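Local coordinates for protein (endonuclease) (Salmonella typhimurium, PDB 1BYR) that is an endonuclease built on the phospholipase D-like fold, in which helices pack against the faces of a mixed beta sheet, at residues A22-K27 and M43-A48. Sequence-based numbering, arbitrary orientation.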
ATOM      1  N   ALA A  22      -2.320  15.323  -3.514  1.00  7.82           N
ATOM      2  CA  ALA A  22      -0.952  15.327  -3.020  1.00  8.46           C
ATOM      3  C   ALA A  22       0.007  15.855  -4.091  1.00  8.99           C
ATOM      4  O   ALA A  22       0.887  16.660  -3.801  1.00  8.87           O
ATOM      5  CB  ALA A  22      -0.538  13.910  -2.583  1.00  8.69           C
ATOM      6  N   ILE A  23      -0.165  15.412  -5.330  1.00  8.06           N
ATOM      7  CA  ILE A  23       0.709  15.857  -6.401  1.00  7.57           C
ATOM      8  C   ILE A  23       0.482  17.345  -6.672  1.00  8.57           C
ATOM      9  O   ILE A  23       1.424  18.115  -6.806  1.00  6.87           O
ATOM     10  CB  ILE A  23       0.480  15.021  -7.678  1.00  8.47           C
ATOM     11  CG1 ILE A  23       0.896  13.574  -7.398  1.00  4.58           C
ATOM     12  CG2 ILE A  23       1.286  15.605  -8.862  1.00  5.14           C
ATOM     13  CD1 ILE A  23       0.300  12.567  -8.374  1.00  6.05           C
ATOM     14  N   ASP A  24      -0.783  17.741  -6.700  1.00  9.55           N
ATOM     15  CA  ASP A  24      -1.161  19.129  -6.934  1.00  9.78           C
ATOM     16  C   ASP A  24      -0.669  20.082  -5.847  1.00 10.93           C
ATOM     17  O   ASP A  24      -0.579  21.290  -6.062  1.00  9.80           O
ATOM     18  CB  ASP A  24      -2.677  19.246  -7.016  1.00  8.42           C
ATOM     19  CG  ASP A  24      -3.235  18.751  -8.330  1.00 11.49           C
ATOM     20  OD1 ASP A  24      -2.453  18.537  -9.290  1.00 11.18           O
ATOM     21  OD2 ASP A  24      -4.468  18.579  -8.397  1.00 12.96           O
ATOM     22  N   SER A  25      -0.371  19.534  -4.675  1.00 11.19           N
ATOM     23  CA  SER A  25       0.087  20.346  -3.544  1.00 11.57           C
ATOM     24  C   SER A  25       1.581  20.638  -3.530  1.00 11.45           C
ATOM     25  O   SER A  25       2.028  21.542  -2.828  1.00 12.32           O
ATOM     26  CB  SER A  25      -0.273  19.664  -2.225  1.00  9.11           C
ATOM     27  OG  SER A  25       0.780  18.798  -1.800  1.00  7.72           O
ATOM     28  N   ALA A  26       2.350  19.865  -4.282  1.00 10.65           N
ATOM     29  CA  ALA A  26       3.799  20.036  -4.302  1.00 12.38           C
ATOM     30  C   ALA A  26       4.244  21.418  -4.771  1.00 14.20           C
ATOM     31  O   ALA A  26       3.885  21.876  -5.866  1.00 12.87           O
ATOM     32  CB  ALA A  26       4.442  18.967  -5.173  1.00 10.44           C
ATOM     33  N   LYS A  27       5.035  22.077  -3.929  1.00 16.03           N
ATOM     34  CA  LYS A  27       5.559  23.406  -4.250  1.00 16.84           C
ATOM     35  C   LYS A  27       7.048  23.343  -4.568  1.00 15.94           C
ATOM     36  O   LYS A  27       7.571  24.210  -5.247  1.00 15.82           O
ATOM     37  CB  LYS A  27       5.344  24.368  -3.078  1.00 18.35           C
ATOM     38  CG  LYS A  27       3.922  24.400  -2.528  1.00 19.46           C
ATOM     39  CD  LYS A  27       2.951  25.032  -3.506  1.00 20.18           C
ATOM     40  CE  LYS A  27       1.647  25.440  -2.806  1.00 23.21           C
ATOM     41  NZ  LYS A  27       0.968  24.325  -2.064  1.00 19.74           N
ATOM     42  N   MET A  43      -0.163  11.031 -14.711  1.00  8.57           N
ATOM     43  CA  MET A  43       0.920  11.580 -15.535  1.00  7.89           C
ATOM     44  C   MET A  43       0.702  13.060 -15.824  1.00  7.71           C
ATOM     45  O   MET A  43       1.628  13.864 -15.710  1.00 10.31           O
ATOM     46  CB  MET A  43       1.032  10.808 -16.851  1.00  8.68           C
ATOM     47  CG  MET A  43       1.121   9.280 -16.664  1.00  9.86           C
ATOM     48  SD  MET A  43       2.413   8.746 -15.484  1.00 10.87           S
ATOM     49  CE  MET A  43       1.704   7.127 -14.947  1.00 11.07           C
ATOM     50  N   LYS A  44      -0.522  13.429 -16.178  1.00  7.86           N
ATOM     51  CA  LYS A  44      -0.837  14.822 -16.470  1.00  8.17           C
ATOM     52  C   LYS A  44      -0.569  15.687 -15.267  1.00  9.92           C
ATOM     53  O   LYS A  44      -0.060  16.809 -15.398  1.00  9.15           O
ATOM     54  CB  LYS A  44      -2.297  14.967 -16.868  1.00  8.38           C
ATOM     55  CG  LYS A  44      -2.570  14.550 -18.300  1.00 11.21           C
ATOM     56  CD  LYS A  44      -4.041  14.668 -18.613  1.00 12.88           C
ATOM     57  CE  LYS A  44      -4.455  13.599 -19.584  1.00 14.95           C
ATOM     58  NZ  LYS A  44      -5.510  14.145 -20.471  1.00 20.51           N
ATOM     59  N   ALA A  45      -0.917  15.172 -14.088  1.00  9.15           N
ATOM     60  CA  ALA A  45      -0.698  15.901 -12.844  1.00  9.44           C
ATOM     61  C   ALA A  45       0.794  16.060 -12.518  1.00  8.52           C
ATOM     62  O   ALA A  45       1.223  17.118 -12.059  1.00  8.62           O
ATOM     63  CB  ALA A  45      -1.425  15.197 -11.676  1.00  6.98           C
ATOM     64  N   LEU A  46       1.585  15.016 -12.758  1.00  8.77           N
ATOM     65  CA  LEU A  46       3.015  15.077 -12.490  1.00  8.01           C
ATOM     66  C   LEU A  46       3.686  16.111 -13.397  1.00  7.83           C
ATOM     67  O   LEU A  46       4.493  16.925 -12.938  1.00  5.83           O
ATOM     68  CB  LEU A  46       3.662  13.695 -12.681  1.00  6.45           C
ATOM     69  CG  LEU A  46       3.288  12.650 -11.622  1.00  7.42           C
ATOM     70  CD1 LEU A  46       3.558  11.234 -12.160  1.00  5.25           C
ATOM     71  CD2 LEU A  46       4.071  12.918 -10.345  1.00  2.37           C
ATOM     72  N   VAL A  47       3.341  16.101 -14.681  1.00 10.28           N
ATOM     73  CA  VAL A  47       3.924  17.070 -15.604  1.00 14.61           C
ATOM     74  C   VAL A  47       3.435  18.488 -15.299  1.00 14.52           C
ATOM     75  O   VAL A  47       4.160  19.459 -15.528  1.00 15.75           O
ATOM     76  CB  VAL A  47       3.620  16.699 -17.076  1.00 14.93           C
ATOM     77  CG1 VAL A  47       3.846  15.206 -17.301  1.00 15.80           C
ATOM     78  CG2 VAL A  47       2.208  17.080 -17.421  1.00 20.52           C
ATOM     79  N   ALA A  48       2.224  18.626 -14.773  1.00 13.50           N
ATOM     80  CA  ALA A  48       1.745  19.964 -14.417  1.00 13.25           C
ATOM     81  C   ALA A  48       2.583  20.449 -13.240  1.00 13.83           C
ATOM     82  O   ALA A  48       2.846  21.644 -13.100  1.00 12.80           O
ATOM     83  CB  ALA A  48       0.275  19.944 -14.033  1.00 13.08           C
TER
HETATM   84  O   HOH W   1       0.211  18.967 -10.038  1.00 11.16           O
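Ile23, near the end of helix 14-25, meets Ala45 and Leu46 of helix 40-51, and the two backbones come nearest at Ile23 and Leu46, whose CA atoms are 6.6 Å apart. This is helix-to-helix packing within the alpha/beta architecture of the PLD-like domain: strand 29-34, which runs between the two helices in sequence, is part of the mixed beta sheet. One branch of one side chain does most of the work. Chi1 of -65° sets CG1 of Ile23 beside the backbone N and leaves the CG2 methyl opposite that nitrogen, reaching the second helix, where it rests 3.5 Å from Ala45 O and 3.9 Å from Ala45 CB. Alanine suits this place because its single methyl allows the neighbouring helix to come close to the backbone. Leu46 starts out pointing away from helix 14-25, yet its longer, branched chain can reach back, and of its two methyls CD2 comes to 4.1 Å from Ile23 CG2. Ile23 also touches Ile98 of strand 97-100, so the same side chain packs on the sheet as well as on helix 40-51, while Met43 and Val47 point away from the contact and touch helix 68-79, both meeting Tyr76.

At the exposed margin the character changes. Asp24, as a charged residue, suits a place open to solvent, and one carboxylate oxygen, Asp24 OD1, comes end-on to the methyl of Ala45, 4.2 Å from Ala45 CB. No direct hydrogen bond joins the segments; instead one water donates to both sides, 2.8 Å from Asp24 OD1 and 2.9 Å from Ala45 O.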